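Local coordinates for transcriptional activator PlcR protein (PDB 3U3W), which activates transcription of virulence genes as a DNA-binding quorum-sensing regulator that responds to the signal peptide PapR, at the interface of chains A and B. Coordinates in Å, arbitrary orientation; residue numbers count along the deposited sequence, not the author numbering. Chains: chain A/B, Transcriptional activator PlcR protein.

The interface of chains A and B. Residues chain A 46, 49-50, 60, 64; chain B 44, 49, 64, 67.
Helices 46-56 and 61-65 of chain A, with A:Ile60 just ahead of the latter, meet the same two helices of chain B and loop residues B:Pro44 and B:Leu67. This patch of a two-fold interface, whose contacts recur with the chains exchanged, lies in the helix-turn-helix region of both chains and joins their DNA-binding regions in the deposited, DNA-bound pair, probably the functional dimer. B:Tyr64 slots its ring into chain A. A:Met46 CE sits over the centre of one face, 3.8 Å from the centroid, in a CH-pi contact, while A:Ile60 CG2 lies over the opposite face, toward its rim, 3.9 Å from B:Tyr64 CE1. The methionine chain runs extended to its sulfur and then bends (chi3 72°), turning the methyl back onto the ring. A:Met46 CE also meets B:Leu49 CD2 at 3.7 Å and faces B:Leu67 CD1, while A:Met46 SD lies against B:Pro44 CD at 3.9 Å. Backbone O of A:Met46 lies in the ring plane at the edge of B:Tyr64, 3.5 Å from its CE2. The two Tyr64 side chains arrive from opposite directions, and their phenol hydroxyls share a hydrogen bond, OH to OH 2.5 Å, whose donor is not settled. Each hydroxyl lies in the plane of the other ring, at its edge, the planes being turned about 60° apart. Leucine methyls flank this polar pair: A:Leu49 CD2 is 3.6 Å from B:Tyr64 OH, and B:Leu49 CD2 packs similarly against A:Tyr64 OH.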
ATOM      1  N   MET A  46     -22.705  12.817   1.911  1.00 37.67           N
ATOM      2  CA  MET A  46     -21.738  12.030   1.150  1.00 47.34           C
ATOM      3  C   MET A  46     -21.455  12.621  -0.234  1.00 47.04           C
ATOM      4  O   MET A  46     -20.300  12.769  -0.631  1.00 42.94           O
ATOM      5  CB  MET A  46     -22.186  10.574   1.056  1.00 46.56           C
ATOM      6  CG  MET A  46     -22.257   9.879   2.418  1.00 42.31           C
ATOM      7  SD  MET A  46     -22.842   8.183   2.288  1.00 54.04           S
ATOM      8  CE  MET A  46     -21.422   7.378   1.547  1.00 47.23           C
ATOM      9  N   LEU A  49     -19.334  15.820   0.146  1.00 37.30           N
ATOM     10  CA  LEU A  49     -17.983  15.540   0.638  1.00 39.20           C
ATOM     11  C   LEU A  49     -17.137  14.887  -0.439  1.00 37.66           C
ATOM     12  O   LEU A  49     -15.978  15.235  -0.644  1.00 39.10           O
ATOM     13  CB  LEU A  49     -18.023  14.610   1.841  1.00 41.12           C
ATOM     14  CG  LEU A  49     -16.667  14.480   2.530  1.00 37.40           C
ATOM     15  CD1 LEU A  49     -16.119  15.861   2.936  1.00 30.75           C
ATOM     16  CD2 LEU A  49     -16.791  13.568   3.741  1.00 54.44           C
ATOM     17  N   GLN A  50     -17.738  13.906  -1.092  1.00 31.16           N
ATOM     18  CA  GLN A  50     -17.141  13.184  -2.196  1.00 43.64           C
ATOM     19  C   GLN A  50     -16.665  14.165  -3.277  1.00 41.69           C
ATOM     20  O   GLN A  50     -15.527  14.103  -3.738  1.00 41.36           O
ATOM     21  CB  GLN A  50     -18.181  12.196  -2.731  1.00 48.68           C
ATOM     22  CG  GLN A  50     -18.233  12.053  -4.231  1.00 63.86           C
ATOM     23  CD  GLN A  50     -16.968  11.457  -4.766  1.00 67.17           C
ATOM     24  OE1 GLN A  50     -16.305  10.675  -4.081  1.00 72.05           O
ATOM     25  NE2 GLN A  50     -16.604  11.837  -5.986  1.00 66.86           N
ATOM     26  N   ILE A  60     -10.635  10.511   0.753  1.00 47.67           N
ATOM     27  CA  ILE A  60     -11.794  10.852   1.562  1.00 51.75           C
ATOM     28  C   ILE A  60     -11.604  10.480   3.035  1.00 47.88           C
ATOM     29  O   ILE A  60     -12.165  11.128   3.915  1.00 42.57           O
ATOM     30  CB  ILE A  60     -13.081  10.233   0.980  1.00 50.49           C
ATOM     31  CG1 ILE A  60     -13.291  10.717  -0.465  1.00 69.34           C
ATOM     32  CG2 ILE A  60     -14.280  10.603   1.819  1.00 49.77           C
ATOM     33  CD1 ILE A  60     -12.275  10.181  -1.501  1.00 75.07           C
ATOM     34  N   TYR A  64     -12.475  12.076   7.414  1.00 46.87           N
ATOM     35  CA  TYR A  64     -12.943  11.320   8.557  1.00 49.54           C
ATOM     36  C   TYR A  64     -11.896  11.286   9.673  1.00 56.17           C
ATOM     37  O   TYR A  64     -12.237  11.452  10.843  1.00 55.75           O
ATOM     38  CB  TYR A  64     -13.382   9.924   8.138  1.00 51.57           C
ATOM     39  CG  TYR A  64     -14.725   9.937   7.451  1.00 62.23           C
ATOM     40  CD1 TYR A  64     -15.899   9.764   8.177  1.00 55.02           C
ATOM     41  CD2 TYR A  64     -14.824  10.151   6.081  1.00 50.85           C
ATOM     42  CE1 TYR A  64     -17.137   9.788   7.556  1.00 53.59           C
ATOM     43  CE2 TYR A  64     -16.057  10.173   5.453  1.00 64.13           C
ATOM     44  CZ  TYR A  64     -17.207   9.992   6.196  1.00 50.99           C
ATOM     45  OH  TYR A  64     -18.428  10.014   5.574  1.00 63.71           O
TER
ATOM     46  N   PRO B  44     -26.528   8.522   4.970  1.00 42.27           N
ATOM     47  CA  PRO B  44     -26.147   8.694   6.377  1.00 45.14           C
ATOM     48  C   PRO B  44     -25.081   9.766   6.581  1.00 42.35           C
ATOM     49  O   PRO B  44     -24.251   9.989   5.707  1.00 53.51           O
ATOM     50  CB  PRO B  44     -25.618   7.311   6.769  1.00 34.33           C
ATOM     51  CG  PRO B  44     -25.108   6.733   5.488  1.00 43.75           C
ATOM     52  CD  PRO B  44     -25.994   7.274   4.393  1.00 44.67           C
ATOM     53  N   LEU B  49     -22.125   7.055   9.385  1.00 40.30           N
ATOM     54  CA  LEU B  49     -21.397   6.230   8.427  1.00 43.96           C
ATOM     55  C   LEU B  49     -20.115   5.703   9.044  1.00 36.27           C
ATOM     56  O   LEU B  49     -19.764   4.539   8.873  1.00 35.07           O
ATOM     57  CB  LEU B  49     -21.050   7.019   7.164  1.00 44.84           C
ATOM     58  CG  LEU B  49     -20.425   6.113   6.104  1.00 43.83           C
ATOM     59  CD1 LEU B  49     -21.385   4.967   5.698  1.00 39.24           C
ATOM     60  CD2 LEU B  49     -20.001   6.916   4.895  1.00 57.64           C
ATOM     61  N   TYR B  64     -18.226   4.898  -0.290  1.00 44.32           N
ATOM     62  CA  TYR B  64     -18.257   5.938  -1.315  1.00 44.87           C
ATOM     63  C   TYR B  64     -18.103   5.369  -2.734  1.00 51.56           C
ATOM     64  O   TYR B  64     -18.765   5.835  -3.662  1.00 50.30           O
ATOM     65  CB  TYR B  64     -17.202   7.003  -1.041  1.00 37.95           C
ATOM     66  CG  TYR B  64     -17.596   7.960   0.054  1.00 52.52           C
ATOM     67  CD1 TYR B  64     -17.221   7.726   1.372  1.00 51.23           C
ATOM     68  CD2 TYR B  64     -18.356   9.099  -0.224  1.00 41.66           C
ATOM     69  CE1 TYR B  64     -17.583   8.600   2.386  1.00 54.78           C
ATOM     70  CE2 TYR B  64     -18.722   9.981   0.784  1.00 46.83           C
ATOM     71  CZ  TYR B  64     -18.332   9.720   2.087  1.00 48.57           C
ATOM     72  OH  TYR B  64     -18.684  10.573   3.104  1.00 62.40           O
ATOM     73  N   LEU B  67     -21.206   4.102  -4.057  1.00 50.15           N
ATOM     74  CA  LEU B  67     -22.251   5.119  -3.985  1.00 49.48           C
ATOM     75  C   LEU B  67     -23.046   5.322  -5.283  1.00 54.58           C
ATOM     76  O   LEU B  67     -24.271   5.363  -5.251  1.00 58.48           O
ATOM     77  CB  LEU B  67     -21.676   6.447  -3.487  1.00 51.52           C
ATOM     78  CG  LEU B  67     -22.675   7.530  -3.084  1.00 54.90           C
ATOM     79  CD1 LEU B  67     -23.533   7.059  -1.910  1.00 43.51           C
ATOM     80  CD2 LEU B  67     -21.930   8.819  -2.752  1.00 45.06           C
TER